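PDB 6JKK: mitotic checkpoint control protein kinase BUB1 from Drosophila melanogaster, which phosphorylates CENP-E to let spindle microtubule attachment pass from lateral association to end-on capture, probably through the ATP-binding kinase domain described here. Local coordinates for residues L162-L167 / Q316-L321; E108-S113 / N199-Q204; I183-F188 / V253-V258. One frame throughout, in Å; residues are numbered along the deposited sequence.

Interaction 1 (L162-L167 / Q316-L321); sequences LSCQML and QLKCAL
In L317 the CG is set anti to the carbonyl carbon (chi1 -69°), while C164 holds SG anti to its own backbone N (chi1 -168°), and the leucine branch and the sulfur both reach into the seam between two helices. L317 uses one methyl for almost everything here: CD1 lies 3.6 Å from L167 CD1, 3.7 Å from C164 N and 4.0 Å from S163 CB, a shallow pocket formed by two consecutive residues and the one a turn beyond. Leucine suits the spot because one branch, CD1, meets S163, C164 and L167, and the side chain also packs on M290 and I294 of helix 288-299. The small S163 lets the methyl come close, its OG being bonded to V159 O. Beside this, K318 bends over C164, and the sulfur rests against its methylenes, with SG 3.8 Å from K318 CD. The short segments run nearly antiparallel, at 157° with axes 9.9 Å apart, joining helix 156-175 in the kinase C-lobe to helix 310-322 near the end of the chain. Just outside them, R314 of helix 310-322 adds a hydrogen bond from NE to C164 O. Between the two segments themselves the chemistry is largely apolar, which implies that their cohesion comes from close fit of methyls, methylenes and sulfur.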
# COMPACT_ATOMS: atom_id res chain seq x y z
N LEU A 162 -8.78 8.28 -7.90
CA LEU A 162 -8.04 7.47 -6.94
C LEU A 162 -6.88 6.71 -7.60
O LEU A 162 -5.83 6.56 -7.00
CB LEU A 162 -8.98 6.47 -6.24
CG LEU A 162 -10.05 7.05 -5.31
CD1 LEU A 162 -10.93 5.94 -4.74
CD2 LEU A 162 -9.39 7.84 -4.18
N SER A 163 -7.08 6.25 -8.83
CA SER A 163 -6.02 5.56 -9.56
C SER A 163 -4.85 6.49 -9.88
O SER A 163 -3.69 6.08 -9.84
CB SER A 163 -6.58 4.98 -10.86
OG SER A 163 -7.56 3.99 -10.58
N CYS A 164 -5.17 7.73 -10.21
CA CYS A 164 -4.16 8.73 -10.50
C CYS A 164 -3.31 8.96 -9.27
O CYS A 164 -2.08 9.09 -9.36
CB CYS A 164 -4.84 10.04 -10.93
SG CYS A 164 -3.72 11.26 -11.64
N GLN A 165 -3.95 9.00 -8.11
CA GLN A 165 -3.24 9.17 -6.85
C GLN A 165 -2.36 7.98 -6.54
O GLN A 165 -1.20 8.14 -6.13
CB GLN A 165 -4.22 9.39 -5.70
CG GLN A 165 -4.99 10.69 -5.76
CD GLN A 165 -5.95 10.82 -4.59
OE1 GLN A 165 -5.55 10.66 -3.44
NE2 GLN A 165 -7.22 11.09 -4.88
N MET A 166 -2.90 6.77 -6.70
CA MET A 166 -2.15 5.56 -6.38
C MET A 166 -0.94 5.44 -7.28
O MET A 166 0.12 4.98 -6.84
CB MET A 166 -3.03 4.31 -6.52
CG MET A 166 -4.03 4.12 -5.39
SD MET A 166 -4.92 2.57 -5.54
CE MET A 166 -5.86 2.88 -7.04
N LEU A 167 -1.09 5.83 -8.54
CA LEU A 167 0.03 5.82 -9.47
C LEU A 167 1.12 6.77 -9.00
O LEU A 167 2.31 6.47 -9.11
CB LEU A 167 -0.44 6.22 -10.87
CG LEU A 167 -1.05 5.09 -11.70
CD1 LEU A 167 -1.94 5.67 -12.80
CD2 LEU A 167 0.06 4.23 -12.28
N GLN A 316 -3.04 10.20 -18.88
CA GLN A 316 -4.20 9.64 -19.57
C GLN A 316 -5.46 9.80 -18.72
O GLN A 316 -6.51 10.19 -19.24
CB GLN A 316 -3.97 8.16 -19.92
CG GLN A 316 -2.88 7.95 -20.99
CD GLN A 316 -2.93 6.55 -21.58
OE1 GLN A 316 -3.98 6.08 -22.00
NE2 GLN A 316 -1.78 5.88 -21.61
N LEU A 317 -5.33 9.51 -17.43
CA LEU A 317 -6.44 9.65 -16.50
C LEU A 317 -6.89 11.10 -16.33
O LEU A 317 -8.09 11.38 -16.30
CB LEU A 317 -6.07 9.04 -15.14
CG LEU A 317 -5.92 7.53 -15.12
CD1 LEU A 317 -5.10 7.08 -13.90
CD2 LEU A 317 -7.29 6.86 -15.11
N LYS A 318 -5.94 12.02 -16.23
CA LYS A 318 -6.26 13.44 -16.09
C LYS A 318 -7.01 13.96 -17.31
O LYS A 318 -7.90 14.81 -17.19
CB LYS A 318 -4.99 14.25 -15.92
CG LYS A 318 -4.10 13.78 -14.80
CD LYS A 318 -4.36 14.51 -13.52
CE LYS A 318 -3.04 14.94 -12.91
NZ LYS A 318 -2.18 15.45 -14.01
N CYS A 319 -6.64 13.46 -18.49
CA CYS A 319 -7.29 13.88 -19.73
C CYS A 319 -8.75 13.44 -19.75
O CYS A 319 -9.62 14.18 -20.19
CB CYS A 319 -6.57 13.29 -20.94
SG CYS A 319 -4.99 14.08 -21.33
N ALA A 320 -9.00 12.23 -19.26
CA ALA A 320 -10.36 11.72 -19.21
C ALA A 320 -11.17 12.49 -18.18
O ALA A 320 -12.33 12.83 -18.41
CB ALA A 320 -10.35 10.23 -18.89
N LEU A 321 -10.55 12.75 -17.02
CA LEU A 321 -11.19 13.54 -15.97
C LEU A 321 -11.53 14.94 -16.48
O LEU A 321 -12.58 15.50 -16.14
CB LEU A 321 -10.28 13.62 -14.74
CG LEU A 321 -10.20 12.33 -13.90
CD1 LEU A 321 -8.96 12.33 -13.02
CD2 LEU A 321 -11.44 12.16 -13.05

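Interaction 2 (E108-S113 / N199-Q204); sequences EQMIPS and NEVSLQ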
# COMPACT_ATOMS: atom_id res chain seq x y z
N GLU A 108 7.36 17.38 -0.27
CA GLU A 108 6.38 17.75 0.76
C GLU A 108 5.06 17.08 0.42
O GLU A 108 4.34 16.58 1.29
CB GLU A 108 6.19 19.27 0.80
CG GLU A 108 7.26 20.04 1.58
CD GLU A 108 8.64 19.92 0.96
OE1 GLU A 108 8.73 19.93 -0.29
OE2 GLU A 108 9.63 19.82 1.71
N GLN A 109 4.75 17.05 -0.88
CA GLN A 109 3.52 16.45 -1.38
C GLN A 109 3.32 14.99 -0.98
O GLN A 109 2.19 14.56 -0.73
CB GLN A 109 3.46 16.60 -2.91
CG GLN A 109 2.15 16.15 -3.54
CD GLN A 109 2.23 16.09 -5.05
OE1 GLN A 109 3.31 16.07 -5.63
NE2 GLN A 109 1.07 16.05 -5.70
N MET A 110 4.42 14.24 -0.90
CA MET A 110 4.35 12.78 -0.75
C MET A 110 4.52 12.27 0.69
O MET A 110 4.28 11.10 0.96
CB MET A 110 5.38 12.10 -1.65
CG MET A 110 5.03 12.12 -3.13
SD MET A 110 3.45 11.34 -3.47
CE MET A 110 2.60 12.74 -4.17
N ILE A 111 4.93 13.14 1.60
CA ILE A 111 5.13 12.71 2.98
C ILE A 111 3.88 12.06 3.64
O ILE A 111 3.99 10.99 4.24
CB ILE A 111 5.77 13.83 3.84
CG1 ILE A 111 7.20 14.10 3.37
CG2 ILE A 111 5.76 13.45 5.32
CD1 ILE A 111 7.73 15.48 3.72
N PRO A 112 2.69 12.68 3.49
CA PRO A 112 1.50 12.03 4.05
C PRO A 112 1.08 10.75 3.33
O PRO A 112 0.17 10.05 3.81
CB PRO A 112 0.40 13.09 3.86
CG PRO A 112 1.13 14.39 3.76
CD PRO A 112 2.39 14.05 3.01
N SER A 113 1.73 10.43 2.21
CA SER A 113 1.31 9.30 1.38
C SER A 113 1.85 7.95 1.84
O SER A 113 1.49 6.92 1.29
CB SER A 113 1.73 9.51 -0.08
OG SER A 113 1.39 10.80 -0.52
N ASN A 199 -4.25 16.11 -7.89
CA ASN A 199 -2.86 16.07 -7.40
C ASN A 199 -2.64 16.05 -5.89
O ASN A 199 -1.61 15.55 -5.42
CB ASN A 199 -2.03 17.19 -8.04
CG ASN A 199 -1.93 17.06 -9.54
OD1 ASN A 199 -2.02 15.96 -10.09
ND2 ASN A 199 -1.73 18.18 -10.23
N GLU A 200 -3.57 16.62 -5.11
CA GLU A 200 -3.44 16.51 -3.66
C GLU A 200 -3.79 15.09 -3.26
O GLU A 200 -4.79 14.52 -3.71
CB GLU A 200 -4.31 17.53 -2.91
CG GLU A 200 -4.52 17.27 -1.42
CD GLU A 200 -3.26 17.46 -0.60
OE1 GLU A 200 -2.93 18.62 -0.26
OE2 GLU A 200 -2.59 16.45 -0.29
N VAL A 201 -2.95 14.50 -2.42
CA VAL A 201 -3.11 13.11 -2.05
C VAL A 201 -4.03 12.97 -0.83
O VAL A 201 -3.88 13.69 0.16
CB VAL A 201 -1.74 12.42 -1.85
CG1 VAL A 201 -0.61 13.42 -2.03
CG2 VAL A 201 -1.64 11.74 -0.49
N SER A 202 -5.00 12.08 -0.94
CA SER A 202 -5.87 11.76 0.19
C SER A 202 -5.65 10.32 0.63
O SER A 202 -6.21 9.89 1.64
CB SER A 202 -7.33 11.98 -0.18
OG SER A 202 -7.57 13.34 -0.52
N LEU A 203 -4.83 9.60 -0.13
CA LEU A 203 -4.50 8.20 0.18
C LEU A 203 -3.16 8.04 0.88
O LEU A 203 -2.26 8.88 0.75
CB LEU A 203 -4.46 7.39 -1.12
CG LEU A 203 -5.62 6.51 -1.56
CD1 LEU A 203 -6.95 6.88 -0.92
CD2 LEU A 203 -5.71 6.52 -3.08
N GLN A 204 -3.01 6.94 1.62
CA GLN A 204 -1.73 6.61 2.26
C GLN A 204 -1.46 5.12 2.11
O GLN A 204 -2.32 4.29 2.41
CB GLN A 204 -1.76 7.00 3.74
CG GLN A 204 -0.45 6.75 4.49
CD GLN A 204 -0.53 7.17 5.94
OE1 GLN A 204 -0.82 6.36 6.83
NE2 GLN A 204 -0.27 8.45 6.20
O HOH W 1 -2.41 10.82 2.87
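Q204 brings each of its atoms from CB to CD, and NE2, near P112 O. Its CB is 3.6 Å from that oxygen; CG, anti to the backbone N (chi1 -177°), lies against the same oxygen and S113 C; CD passes beside the oxygen too, and the extended chain ends with NE2 donating to P112 O at 2.9 Å. The bond is nearly straight (168° at the hydrogen), and the acceptor lies in the glutamine's amide plane although the donor sits above the plane of the proline carbonyl. A water also donates to P112 O and to L203 O, and the proline oxygen thus takes two donors, the amide and the water. An alanine here would probably leave P112 O with the water but without its amide donor, and open a gap beside S113 C. In kinase terms, 108-113 is the loop between the C helix, 92-104, and the next strand of the N-lobe, 119-122, while Q204 sits on strand 203-205, which pairs antiparallel with 188-190 and leads to D207. The loop therefore carries N-lobe elements onto the C-lobe. V201 plugs its middle under strain, chi1 being eclipsed at 3°: CG1 meets M110 CE at 3.9 Å and is pressed by Q109 O at 3.3 Å, and CG2 approaches S113 OG at 3.2 Å, a tight fit for even a compact branched residue. Farther out, the extended Q109 sends NE2 to N199 O at 2.7 Å, a bent bond, while N199 OD1 is bonded to R314.

Interaction 3 (I183-F188 / V253-V258); sequences IKPDNF and VSVMHV
The flat peptide group joining K184 to P185 presents one face to V255, whose CG2 sits over it, 3.5 Å from both K184 C and P185 N. At an edge of the same flat group, K184 O accepts the N-H of N187 in the short 3-10 turn 185-187. Around the proline ring, CD meets V255 CG2 at 3.9 Å, and CG touches V258 CG2 at 3.9 Å; I140 of helix 139-150 also packs on P185. Proline suits this place, since its nitrogen carries no hydrogen that would need a partner in apolar surroundings. Valine suits the helix side: with CG1 anti to the backbone N (chi1 179°), V255 has CG2 for the peptide group and CG1 for P185 CA. V258, three residues on, lies on the same face of the helix and widens the apolar patch. I183 adds its CG2, 4.1 Å from V255 CG2, the two side chains crossing at about a right angle. Polar closure is left to a water that donates to I183 O at 3.2 Å and to S254 OG at 2.6 Å; the serine oxygen is also bonded to G251 O. K184 starts away from the helix, and its NZ forms a salt bridge with D182. Such packing is typical of protein kinases, where the catalytic loop, here carrying the His-x-Asp-x-Lys-Pro-x-Asn pattern from H180 to N187, rests on the hydrophobic F helix, 246-261, of the C-lobe.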
# COMPACT_ATOMS: atom_id res chain seq x y z
N ILE A 183 0.96 -4.87 -2.48
CA ILE A 183 -0.04 -3.86 -2.80
C ILE A 183 -1.40 -4.50 -3.05
O ILE A 183 -1.56 -5.35 -3.93
CB ILE A 183 0.37 -2.99 -4.00
CG1 ILE A 183 1.62 -2.18 -3.65
CG2 ILE A 183 -0.78 -2.06 -4.39
CD1 ILE A 183 1.95 -1.09 -4.65
N LYS A 184 -2.39 -4.08 -2.27
CA LYS A 184 -3.76 -4.56 -2.42
C LYS A 184 -4.69 -3.50 -1.83
O LYS A 184 -4.21 -2.57 -1.20
CB LYS A 184 -3.91 -5.93 -1.75
CG LYS A 184 -3.69 -5.92 -0.27
CD LYS A 184 -3.38 -7.33 0.21
CE LYS A 184 -3.11 -7.34 1.70
NZ LYS A 184 -2.45 -8.61 2.10
N PRO A 185 -6.02 -3.62 -2.07
CA PRO A 185 -6.86 -2.49 -1.65
C PRO A 185 -6.77 -2.21 -0.14
O PRO A 185 -6.94 -1.06 0.25
CB PRO A 185 -8.27 -2.96 -2.03
CG PRO A 185 -8.07 -3.93 -3.14
CD PRO A 185 -6.80 -4.66 -2.77
N ASP A 186 -6.47 -3.24 0.66
CA ASP A 186 -6.31 -3.11 2.11
C ASP A 186 -5.16 -2.18 2.51
O ASP A 186 -5.15 -1.64 3.62
CB ASP A 186 -6.03 -4.48 2.72
CG ASP A 186 -6.96 -5.56 2.23
OD1 ASP A 186 -6.89 -5.91 1.03
OD2 ASP A 186 -7.76 -6.06 3.05
N ASN A 187 -4.18 -2.02 1.63
CA ASN A 187 -2.98 -1.29 2.00
C ASN A 187 -2.92 0.17 1.54
O ASN A 187 -1.88 0.82 1.66
CB ASN A 187 -1.72 -2.06 1.59
CG ASN A 187 -1.46 -3.26 2.49
OD1 ASN A 187 -1.91 -3.28 3.64
ND2 ASN A 187 -0.75 -4.25 1.97
N PHE A 188 -4.04 0.66 1.00
CA PHE A 188 -4.25 2.10 0.85
C PHE A 188 -5.33 2.54 1.82
O PHE A 188 -6.46 2.02 1.78
CB PHE A 188 -4.66 2.48 -0.58
CG PHE A 188 -3.53 2.43 -1.57
CD1 PHE A 188 -3.39 1.35 -2.43
CD2 PHE A 188 -2.60 3.47 -1.63
CE1 PHE A 188 -2.34 1.29 -3.34
CE2 PHE A 188 -1.54 3.42 -2.55
CZ PHE A 188 -1.42 2.33 -3.40
N VAL A 253 -2.85 -2.72 -10.49
CA VAL A 253 -3.97 -3.10 -11.36
C VAL A 253 -5.05 -3.82 -10.56
O VAL A 253 -6.24 -3.56 -10.73
CB VAL A 253 -3.52 -3.97 -12.54
CG1 VAL A 253 -4.72 -4.44 -13.35
CG2 VAL A 253 -2.58 -3.20 -13.43
N SER A 254 -4.62 -4.73 -9.69
CA SER A 254 -5.56 -5.51 -8.90
C SER A 254 -6.44 -4.58 -8.07
O SER A 254 -7.64 -4.82 -7.91
CB SER A 254 -4.83 -6.52 -8.00
OG SER A 254 -4.49 -5.94 -6.75
N VAL A 255 -5.86 -3.49 -7.56
CA VAL A 255 -6.62 -2.52 -6.77
C VAL A 255 -7.59 -1.73 -7.66
O VAL A 255 -8.75 -1.53 -7.30
CB VAL A 255 -5.71 -1.54 -6.01
CG1 VAL A 255 -6.56 -0.54 -5.23
CG2 VAL A 255 -4.80 -2.29 -5.06
N MET A 256 -7.11 -1.28 -8.81
CA MET A 256 -7.97 -0.58 -9.76
C MET A 256 -9.15 -1.46 -10.15
O MET A 256 -10.27 -0.99 -10.29
CB MET A 256 -7.20 -0.16 -11.01
CG MET A 256 -6.02 0.78 -10.77
SD MET A 256 -5.24 1.13 -12.35
CE MET A 256 -3.86 2.16 -11.80
N HIS A 257 -8.88 -2.76 -10.32
CA HIS A 257 -9.91 -3.73 -10.71
C HIS A 257 -11.00 -3.87 -9.65
O HIS A 257 -12.19 -3.95 -9.98
CB HIS A 257 -9.26 -5.09 -10.99
CG HIS A 257 -10.18 -6.09 -11.61
ND1 HIS A 257 -11.11 -6.79 -10.88
CD2 HIS A 257 -10.30 -6.52 -12.89
CE1 HIS A 257 -11.78 -7.61 -11.68
NE2 HIS A 257 -11.30 -7.46 -12.91
N VAL A 258 -10.61 -3.92 -8.38
CA VAL A 258 -11.58 -4.05 -7.29
C VAL A 258 -12.46 -2.80 -7.21
O VAL A 258 -13.67 -2.90 -6.98
CB VAL A 258 -10.88 -4.30 -5.93
CG1 VAL A 258 -11.89 -4.35 -4.81
CG2 VAL A 258 -10.11 -5.60 -5.98
O HOH W 2 -3.29 -7.66 -5.22

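How the interactions relate
From the N terminus, segment 108-113 comes first and pairs with 199-204, closing the loop of interaction 2. Segment 162-167 opens in between and is met only by 316-321, so interactions 1 and 2 cross. Segment 183-188 also starts inside interaction 2 and closes with 253-258, crossing it, yet interaction 3 lies wholly nested within the loop of interaction 1. Helix 156-175 is the shared hub: Q165 OE1 probably accepts a hydrogen bond from S202 N, and M166 SD packs on both V255 and F188. Together the contacts tie the loop after the C helix, the catalytic loop and its strand pair, and the C-lobe helices into one core.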